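Local coordinates for uncharacterized protein VP1736 (Vibrio parahaemolyticus, PDB 3LXQ), which is of unknown function but belongs to the sulfatase family, within the alkaline phosphatase clan of alpha/beta proteins, at residues L96-V101 with H320-A325; Q125-G130 with A378-D383; S248-P253 with N272-Y277. All blocks are in the same frame, centred on the assembly; numbering follows the deposited sequence.

Contact 1 (L96-V101 with H320-A325); sequences LGAQFV and HFHIPA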
loop_
_atom_site.group_PDB
_atom_site.type_symbol
_atom_site.label_atom_id
_atom_site.label_comp_id
_atom_site.label_asym_id
_atom_site.label_seq_id
_atom_site.Cartn_x
_atom_site.Cartn_y
_atom_site.Cartn_z
ATOM N N LEU A 96 9.640 1.481 -5.036
ATOM C CA LEU A 96 10.625 0.957 -4.093
ATOM C C LEU A 96 10.437 -0.550 -3.845
ATOM O O LEU A 96 9.919 -0.961 -2.823
ATOM C CB LEU A 96 10.597 1.752 -2.785
ATOM C CG LEU A 96 11.762 1.517 -1.807
ATOM C CD1 LEU A 96 13.053 2.003 -2.384
ATOM C CD2 LEU A 96 11.509 2.189 -0.451
ATOM N N GLY A 97 10.860 -1.368 -4.801
ATOM C CA GLY A 97 10.805 -2.813 -4.639
ATOM C C GLY A 97 11.844 -3.308 -3.658
ATOM O O GLY A 97 12.839 -2.620 -3.387
ATOM N N ALA A 98 11.619 -4.514 -3.140
ATOM C CA ALA A 98 12.523 -5.150 -2.182
ATOM C C ALA A 98 13.905 -5.411 -2.759
ATOM O O ALA A 98 14.886 -5.488 -2.005
ATOM C CB ALA A 98 11.916 -6.469 -1.660
ATOM N N GLN A 99 13.970 -5.572 -4.086
ATOM C CA GLN A 99 15.234 -5.753 -4.804
ATOM C C GLN A 99 16.211 -4.588 -4.581
ATOM O O GLN A 99 17.428 -4.753 -4.728
ATOM C CB GLN A 99 14.992 -6.000 -6.304
ATOM C CG GLN A 99 14.455 -4.791 -7.090
ATOM C CD GLN A 99 14.253 -5.063 -8.584
ATOM O OE1 GLN A 99 15.044 -5.752 -9.222
ATOM N NE2 GLN A 99 13.189 -4.505 -9.144
ATOM N N PHE A 100 15.673 -3.425 -4.219
ATOM C CA PHE A 100 16.481 -2.232 -3.974
ATOM C C PHE A 100 16.717 -1.972 -2.488
ATOM O O PHE A 100 17.261 -0.927 -2.124
ATOM C CB PHE A 100 15.830 -0.984 -4.590
ATOM C CG PHE A 100 15.462 -1.128 -6.044
ATOM C CD1 PHE A 100 16.449 -1.239 -7.026
ATOM C CD2 PHE A 100 14.119 -1.123 -6.435
ATOM C CE1 PHE A 100 16.105 -1.366 -8.382
ATOM C CE2 PHE A 100 13.761 -1.249 -7.791
ATOM C CZ PHE A 100 14.764 -1.372 -8.766
ATOM N N VAL A 101 16.304 -2.909 -1.630
ATOM C CA VAL A 101 16.426 -2.726 -0.177
ATOM C C VAL A 101 17.477 -3.646 0.465
ATOM O O VAL A 101 17.329 -4.869 0.492
ATOM C CB VAL A 101 15.063 -2.866 0.560
ATOM C CG1 VAL A 101 15.218 -2.504 2.030
ATOM C CG2 VAL A 101 14.005 -1.981 -0.076
ATOM N N HIS A 320 8.634 -9.788 -7.687
ATOM C CA HIS A 320 8.403 -8.421 -8.139
ATOM C C HIS A 320 7.131 -7.766 -7.608
ATOM O O HIS A 320 6.732 -6.712 -8.081
ATOM C CB HIS A 320 8.475 -8.345 -9.650
ATOM C CG HIS A 320 9.845 -8.600 -10.182
ATOM N ND1 HIS A 320 10.823 -7.630 -10.191
ATOM C CD2 HIS A 320 10.414 -9.719 -10.694
ATOM C CE1 HIS A 320 11.933 -8.135 -10.705
ATOM N NE2 HIS A 320 11.708 -9.398 -11.024
ATOM N N PHE A 321 6.510 -8.396 -6.619
ATOM C CA PHE A 321 5.464 -7.748 -5.826
ATOM C C PHE A 321 5.977 -7.519 -4.411
ATOM O O PHE A 321 5.312 -6.875 -3.576
ATOM C CB PHE A 321 4.190 -8.597 -5.839
ATOM C CG PHE A 321 3.497 -8.625 -7.178
ATOM C CD1 PHE A 321 3.928 -9.483 -8.190
ATOM C CD2 PHE A 321 2.423 -7.786 -7.428
ATOM C CE1 PHE A 321 3.308 -9.499 -9.435
ATOM C CE2 PHE A 321 1.790 -7.798 -8.663
ATOM C CZ PHE A 321 2.228 -8.664 -9.667
ATOM N N HIS A 322 7.173 -8.040 -4.146
ATOM C CA HIS A 322 7.776 -7.979 -2.828
ATOM C C HIS A 322 8.297 -6.568 -2.542
ATOM O O HIS A 322 9.038 -5.982 -3.325
ATOM C CB HIS A 322 8.851 -9.061 -2.690
ATOM C CG HIS A 322 9.373 -9.240 -1.297
ATOM N ND1 HIS A 322 10.648 -9.698 -1.040
ATOM C CD2 HIS A 322 8.801 -9.029 -0.087
ATOM C CE1 HIS A 322 10.838 -9.765 0.265
ATOM N NE2 HIS A 322 9.733 -9.362 0.867
ATOM N N ILE A 323 7.868 -6.016 -1.412
ATOM C CA ILE A 323 8.071 -4.607 -1.124
ATOM C C ILE A 323 8.412 -4.433 0.347
ATOM O O ILE A 323 8.051 -5.271 1.169
ATOM C CB ILE A 323 6.819 -3.740 -1.498
ATOM C CG1 ILE A 323 5.524 -4.307 -0.902
ATOM C CG2 ILE A 323 6.653 -3.663 -3.004
ATOM C CD1 ILE A 323 4.384 -3.274 -0.799
ATOM N N PRO A 324 9.140 -3.357 0.681
ATOM C CA PRO A 324 9.346 -3.030 2.086
ATOM C C PRO A 324 8.090 -2.432 2.699
ATOM O O PRO A 324 7.274 -1.839 1.998
ATOM C CB PRO A 324 10.445 -1.967 2.034
ATOM C CG PRO A 324 10.250 -1.299 0.701
ATOM C CD PRO A 324 9.812 -2.401 -0.216
ATOM N N ALA A 325 7.927 -2.613 4.002
ATOM C CA ALA A 325 6.891 -1.921 4.743
ATOM C C ALA A 325 7.419 -1.761 6.138
ATOM O O ALA A 325 7.950 -2.705 6.707
ATOM C CB ALA A 325 5.584 -2.713 4.746
#
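Residues 96-101 turn through a short 3-10 segment, and residues 320-325 pass it as the weakly bonded start of a strand; the nearest CA atoms across the two segments, those of Ala-98 and Ile-323, are 4.6 Å apart. One hydrogen bond joins the backbones, from Ala-98 N to His-322 O (3.0 Å, 161° at the hydrogen), with the donor above the carbonyl plane. The same alanine puts its CB over one face of the His-322 imidazole, 3.9 Å from the ring centroid and displaced toward ND1, a CH-pi contact. The ring is held from elsewhere, because His-322 NE2 bonds Thr-124 O. Pro-324 packs against the beginning and end of the turn: its CG lies 3.9 Å from Leu-96 CD2 and equally far from Val-101 CG2. Its CD sits tightly against Leu-96 O, at 3.0 Å, and this buried carbonyl oxygen has no hydrogen-bonding partner in the model. Farther out, Gln-99 NE2 lies at the edge of the His-320 ring; the two do not bond each other but share Asp-307 as acceptor. The loop after strand 87-93 is thus tied to the start of strand 322-328 in the sulfatase-family region, Ile-323 reaching strands 121-127 and 298-304, Leu-96 and Phe-100 helix 271-289.

Contact 2 (Q125-G130 with A378-D383); sequences QMYATG and AMMQYD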
loop_
_atom_site.group_PDB
_atom_site.type_symbol
_atom_site.label_atom_id
_atom_site.label_comp_id
_atom_site.label_asym_id
_atom_site.label_seq_id
_atom_site.Cartn_x
_atom_site.Cartn_y
_atom_site.Cartn_z
ATOM N N GLN A 125 7.705 -9.987 4.666
ATOM C CA GLN A 125 6.919 -10.712 3.673
ATOM C C GLN A 125 5.691 -9.922 3.206
ATOM O O GLN A 125 4.609 -10.479 3.101
ATOM C CB GLN A 125 6.479 -12.084 4.215
ATOM C CG GLN A 125 7.610 -13.093 4.308
ATOM C CD GLN A 125 8.228 -13.416 2.957
ATOM O OE1 GLN A 125 9.444 -13.571 2.839
ATOM N NE2 GLN A 125 7.390 -13.538 1.935
HETATM N N MSE A 126 5.906 -8.641 2.916
HETATM C CA MSE A 126 4.901 -7.722 2.407
HETATM C C MSE A 126 4.844 -7.728 0.881
HETATM O O MSE A 126 5.871 -7.635 0.212
HETATM C CB MSE A 126 5.213 -6.300 2.884
HETATM C CG MSE A 126 4.186 -5.259 2.458
HETATM SE SE MSE A 126 2.393 -5.556 3.167
HETATM C CE MSE A 126 2.849 -5.701 5.057
ATOM N N TYR A 127 3.630 -7.829 0.342
ATOM C CA TYR A 127 3.433 -7.822 -1.111
ATOM C C TYR A 127 2.433 -6.789 -1.578
ATOM O O TYR A 127 1.365 -6.613 -0.976
ATOM C CB TYR A 127 3.050 -9.213 -1.614
ATOM C CG TYR A 127 4.154 -10.207 -1.383
ATOM C CD1 TYR A 127 4.294 -10.841 -0.147
ATOM C CD2 TYR A 127 5.084 -10.487 -2.379
ATOM C CE1 TYR A 127 5.322 -11.730 0.095
ATOM C CE2 TYR A 127 6.115 -11.391 -2.150
ATOM C CZ TYR A 127 6.225 -12.014 -0.911
ATOM O OH TYR A 127 7.260 -12.890 -0.666
ATOM N N ALA A 128 2.792 -6.089 -2.647
ATOM C CA ALA A 128 1.858 -5.207 -3.326
ATOM C C ALA A 128 0.821 -6.085 -4.019
ATOM O O ALA A 128 1.121 -7.218 -4.389
ATOM C CB ALA A 128 2.585 -4.310 -4.337
ATOM N N THR A 129 -0.410 -5.583 -4.121
ATOM C CA THR A 129 -1.463 -6.253 -4.886
ATOM C C THR A 129 -1.331 -5.986 -6.389
ATOM O O THR A 129 -1.920 -6.705 -7.213
ATOM C CB THR A 129 -2.849 -5.778 -4.448
ATOM O OG1 THR A 129 -2.919 -4.368 -4.637
ATOM C CG2 THR A 129 -3.127 -6.113 -2.972
ATOM N N GLY A 130 -0.556 -4.960 -6.749
ATOM C CA GLY A 130 -0.353 -4.601 -8.155
ATOM C C GLY A 130 1.045 -4.203 -8.586
ATOM O O GLY A 130 2.022 -4.365 -7.830
ATOM N N ALA A 378 -0.955 -13.479 0.355
ATOM C CA ALA A 378 -0.778 -12.303 -0.486
ATOM C C ALA A 378 -1.495 -12.520 -1.810
ATOM O O ALA A 378 -1.287 -13.550 -2.506
ATOM C CB ALA A 378 0.726 -12.030 -0.739
HETATM N N MSE A 379 -2.342 -11.563 -2.153
HETATM C CA MSE A 379 -2.933 -11.512 -3.482
HETATM C C MSE A 379 -2.078 -10.619 -4.358
HETATM O O MSE A 379 -1.692 -9.539 -3.945
HETATM C CB MSE A 379 -4.350 -10.930 -3.427
HETATM C CG MSE A 379 -5.201 -11.477 -2.304
HETATM SE SE MSE A 379 -6.994 -10.761 -2.603
HETATM C CE MSE A 379 -7.577 -10.619 -0.710
HETATM N N MSE A 380 -1.804 -11.056 -5.578
HETATM C CA MSE A 380 -1.112 -10.178 -6.511
HETATM C C MSE A 380 -1.585 -10.301 -7.958
HETATM O O MSE A 380 -1.858 -11.400 -8.464
HETATM C CB MSE A 380 0.416 -10.218 -6.327
HETATM C CG MSE A 380 1.052 -11.559 -6.413
HETATM SE SE MSE A 380 2.545 -11.835 -5.157
HETATM C CE MSE A 380 1.828 -13.513 -4.490
ATOM N N GLN A 381 -1.753 -9.138 -8.586
ATOM C CA GLN A 381 -2.254 -9.047 -9.949
ATOM C C GLN A 381 -1.150 -8.553 -10.844
ATOM O O GLN A 381 -0.655 -7.440 -10.662
ATOM C CB GLN A 381 -3.426 -8.074 -10.028
ATOM C CG GLN A 381 -4.166 -8.090 -11.353
ATOM C CD GLN A 381 -5.260 -9.152 -11.402
ATOM O OE1 GLN A 381 -5.993 -9.342 -10.431
ATOM N NE2 GLN A 381 -5.387 -9.835 -12.548
ATOM N N TYR A 382 -0.769 -9.390 -11.807
ATOM C CA TYR A 382 0.192 -9.028 -12.823
ATOM C C TYR A 382 -0.544 -8.936 -14.162
ATOM O O TYR A 382 -0.724 -9.946 -14.855
ATOM C CB TYR A 382 1.348 -10.044 -12.883
ATOM C CG TYR A 382 2.402 -9.700 -13.912
ATOM C CD1 TYR A 382 3.295 -8.644 -13.691
ATOM C CD2 TYR A 382 2.513 -10.421 -15.106
ATOM C CE1 TYR A 382 4.256 -8.310 -14.620
ATOM C CE2 TYR A 382 3.477 -10.092 -16.050
ATOM C CZ TYR A 382 4.345 -9.033 -15.796
ATOM O OH TYR A 382 5.310 -8.683 -16.697
ATOM N N ASP A 383 -0.980 -7.722 -14.509
ATOM C CA ASP A 383 -1.830 -7.502 -15.698
ATOM C C ASP A 383 -3.123 -8.340 -15.627
ATOM O O ASP A 383 -3.979 -8.095 -14.779
ATOM C CB ASP A 383 -1.038 -7.771 -17.001
ATOM C CG ASP A 383 0.128 -6.801 -17.189
ATOM O OD1 ASP A 383 0.031 -5.649 -16.707
ATOM O OD2 ASP A 383 1.137 -7.183 -17.833
#
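Tyr-127 lies alongside selenomethionine Met-380, the two side chains pointing the same way, with Met-380 SE 4.0 Å from Tyr-127 CD2. This is a Met-aromatic contact of oblique geometry, the selenium 4.9 Å from the ring centroid and 46° off its normal. It belongs to a junction between two sheets: strand 121-127 of the mixed sheet runs out into a loop beside strand 377-382, an outermost strand of the five-stranded antiparallel sheet. Met-380 takes the crowded first torsion (chi1 55°), with CG between the backbone N and the carbonyl carbon, and then bends at chi2 and chi3, which places SE beside the Tyr-127 ring. The methyl of Ala-378 abuts the base of the same tyrosine, its CB 3.8 Å from Tyr-127 CB, and the His-322 ring also meets the tyrosine ring. Beyond Tyr-127 the two segments run in nearly the same direction, 18° apart, yet a single conventional hydrogen bond links their backbones, Gln-381 N to Thr-129 O at 2.8 Å. A CA-H...O contact from Thr-129 CA to Met-379 O (3.4 Å) supplements it. Asn-342 braces both sides, its OD1 accepting from Met-379 N and its ND2 donating to Tyr-127 O. The Gln-381 side chain turns away from residues 125-130: NE2 bonds Tyr-45 OH and also reaches Asp-383 O at 3.2 Å. Ala-128 O, by contrast, is buried without a hydrogen-bonding partner in the model and lies 3.6 Å from Met-380 CB.

Contact 3 (S248-P253 with N272-Y277); sequences SSNHSP and NNAVKY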
loop_
_atom_site.group_PDB
_atom_site.type_symbol
_atom_site.label_atom_id
_atom_site.label_comp_id
_atom_site.label_asym_id
_atom_site.label_seq_id
_atom_site.Cartn_x
_atom_site.Cartn_y
_atom_site.Cartn_z
ATOM N N SER A 248 8.319 10.969 -5.963
ATOM C CA SER A 248 8.323 11.200 -7.422
ATOM C C SER A 248 9.702 11.118 -8.076
ATOM O O SER A 248 9.796 10.933 -9.299
ATOM C CB SER A 248 7.776 12.596 -7.738
ATOM O OG SER A 248 6.368 12.623 -7.609
ATOM N N SER A 249 10.772 11.277 -7.299
ATOM C CA SER A 249 12.118 11.313 -7.910
ATOM C C SER A 249 12.455 10.070 -8.712
ATOM O O SER A 249 13.061 10.166 -9.776
ATOM C CB SER A 249 13.229 11.563 -6.880
ATOM O OG SER A 249 13.216 12.904 -6.452
ATOM N N ASN A 250 12.083 8.909 -8.180
ATOM C CA ASN A 250 12.367 7.636 -8.828
ATOM C C ASN A 250 11.461 7.350 -10.036
ATOM O O ASN A 250 10.584 6.477 -9.985
ATOM C CB ASN A 250 12.312 6.506 -7.794
ATOM C CG ASN A 250 12.778 5.188 -8.349
ATOM O OD1 ASN A 250 13.510 5.142 -9.331
ATOM N ND2 ASN A 250 12.338 4.102 -7.733
ATOM N N HIS A 251 11.681 8.115 -11.110
ATOM C CA HIS A 251 11.044 7.942 -12.416
ATOM C C HIS A 251 12.082 8.297 -13.462
ATOM O O HIS A 251 12.851 9.249 -13.272
ATOM C CB HIS A 251 9.930 8.960 -12.641
ATOM C CG HIS A 251 8.607 8.597 -12.053
ATOM N ND1 HIS A 251 8.158 9.130 -10.863
ATOM C CD2 HIS A 251 7.614 7.802 -12.514
ATOM C CE1 HIS A 251 6.951 8.656 -10.603
ATOM N NE2 HIS A 251 6.599 7.845 -11.587
ATOM N N SER A 252 12.086 7.563 -14.571
ATOM C CA SER A 252 12.912 7.911 -15.728
ATOM C C SER A 252 12.529 9.325 -16.151
ATOM O O SER A 252 11.333 9.652 -16.196
ATOM C CB SER A 252 12.669 6.929 -16.879
ATOM O OG SER A 252 13.375 7.323 -18.045
ATOM N N PRO A 253 13.522 10.168 -16.482
ATOM C CA PRO A 253 14.951 9.879 -16.699
ATOM C C PRO A 253 15.867 9.933 -15.465
ATOM O O PRO A 253 17.081 9.863 -15.625
ATOM C CB PRO A 253 15.356 10.964 -17.686
ATOM C CG PRO A 253 14.514 12.141 -17.272
ATOM C CD PRO A 253 13.215 11.589 -16.732
ATOM N N ASN A 272 18.977 2.885 -9.819
ATOM C CA ASN A 272 19.647 2.573 -8.553
ATOM C C ASN A 272 19.960 3.829 -7.758
ATOM O O ASN A 272 19.632 3.916 -6.572
ATOM C CB ASN A 272 20.924 1.757 -8.771
ATOM C CG ASN A 272 20.657 0.353 -9.315
ATOM O OD1 ASN A 272 21.542 -0.260 -9.921
ATOM N ND2 ASN A 272 19.452 -0.158 -9.108
ATOM N N ASN A 273 20.567 4.808 -8.426
ATOM C CA ASN A 273 20.962 6.064 -7.784
ATOM C C ASN A 273 19.772 6.904 -7.327
ATOM O O ASN A 273 19.808 7.497 -6.246
ATOM C CB ASN A 273 21.871 6.885 -8.707
ATOM C CG ASN A 273 23.240 6.258 -8.901
ATOM O OD1 ASN A 273 23.777 5.610 -8.005
ATOM N ND2 ASN A 273 23.821 6.467 -10.076
ATOM N N ALA A 274 18.721 6.948 -8.148
ATOM C CA ALA A 274 17.472 7.626 -7.771
ATOM C C ALA A 274 16.843 7.011 -6.514
ATOM O O ALA A 274 16.354 7.742 -5.637
ATOM C CB ALA A 274 16.490 7.632 -8.922
ATOM N N VAL A 275 16.859 5.678 -6.431
ATOM C CA VAL A 275 16.443 4.982 -5.205
ATOM C C VAL A 275 17.332 5.423 -4.032
ATOM O O VAL A 275 16.826 5.834 -2.984
ATOM C CB VAL A 275 16.452 3.436 -5.368
ATOM C CG1 VAL A 275 16.307 2.729 -4.009
ATOM C CG2 VAL A 275 15.348 2.979 -6.332
ATOM N N LYS A 276 18.649 5.364 -4.226
ATOM C CA LYS A 276 19.579 5.770 -3.176
ATOM C C LYS A 276 19.399 7.241 -2.796
ATOM O O LYS A 276 19.474 7.577 -1.612
ATOM C CB LYS A 276 21.034 5.473 -3.552
ATOM C CG LYS A 276 22.007 5.619 -2.376
ATOM C CD LYS A 276 23.363 5.003 -2.664
ATOM C CE LYS A 276 24.183 4.904 -1.381
ATOM N NZ LYS A 276 25.623 4.623 -1.644
ATOM N N TYR A 277 19.149 8.106 -3.788
ATOM C CA TYR A 277 18.765 9.489 -3.499
ATOM C C TYR A 277 17.503 9.549 -2.632
ATOM O O TYR A 277 17.490 10.231 -1.605
ATOM C CB TYR A 277 18.580 10.365 -4.759
ATOM C CG TYR A 277 17.942 11.684 -4.379
ATOM C CD1 TYR A 277 18.694 12.687 -3.776
ATOM C CD2 TYR A 277 16.569 11.887 -4.521
ATOM C CE1 TYR A 277 18.108 13.874 -3.371
ATOM C CE2 TYR A 277 15.971 13.075 -4.119
ATOM C CZ TYR A 277 16.748 14.063 -3.542
ATOM O OH TYR A 277 16.171 15.250 -3.150
#
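Asn-250 and Val-275 lie side by side, the amide nitrogen ND2 of Asn-250 being 3.5 Å from Val-275 CG2. The other branch of the amide, Asn-250 OD1, faces the methyl of Ala-274, 3.9 Å from its CB. One residue earlier in the loop, Ser-249 approaches the Tyr-277 ring obliquely, with Ser-249 OG 3.6 Å from Tyr-277 CE2. Helix 271-289 thus meets the loop that follows strand 241-246 through three residues within about one turn. Asn-250 is the centre of an inverse gamma turn, closed by His-251 N donating to Ser-249 O at 2.8 Å. The next carbonyl back is gripped as well: His-251 ND1 donates almost straight to Ser-248 O (2.9 Å, 174°), while the His-251 ring stacks on Trp-216. Asp-220 OD1 accepts from the backbone nitrogens of both Ser-248 and Ser-249. On the helix side, the Tyr-277 hydroxyl is fixed by hydrogen bonds with Ser-219 OG and Glu-221 N. No hydrogen bond joins the two segments directly. Asn-250 ND2 instead donates to Glu-94 O, and Ser-249 OG also has its partner elsewhere, so these two groups meet the helix by van der Waals contact alone.

In the fold
From the N terminus, residues 96-101 and then 125-130 appear first, and the partner segment of each comes much later in the chain. Contact 3 closes the first and shortest loop, between 248-253 and 272-277, and lies within the spans of both other contacts. Residues 320-325 then return to 96-101, and 378-383 return to 125-130, so contacts 1 and 2 cross. These two touch through neighbouring strands of the mixed sheet, where Ile-323 N is probably hydrogen-bonded to Met-126 O. Contact 3 meets contact 1 where Val-275 packs on Leu-96 and Phe-100, but does not touch contact 2. Together they connect helix 271-289, the mixed sheet and the antiparallel sheet.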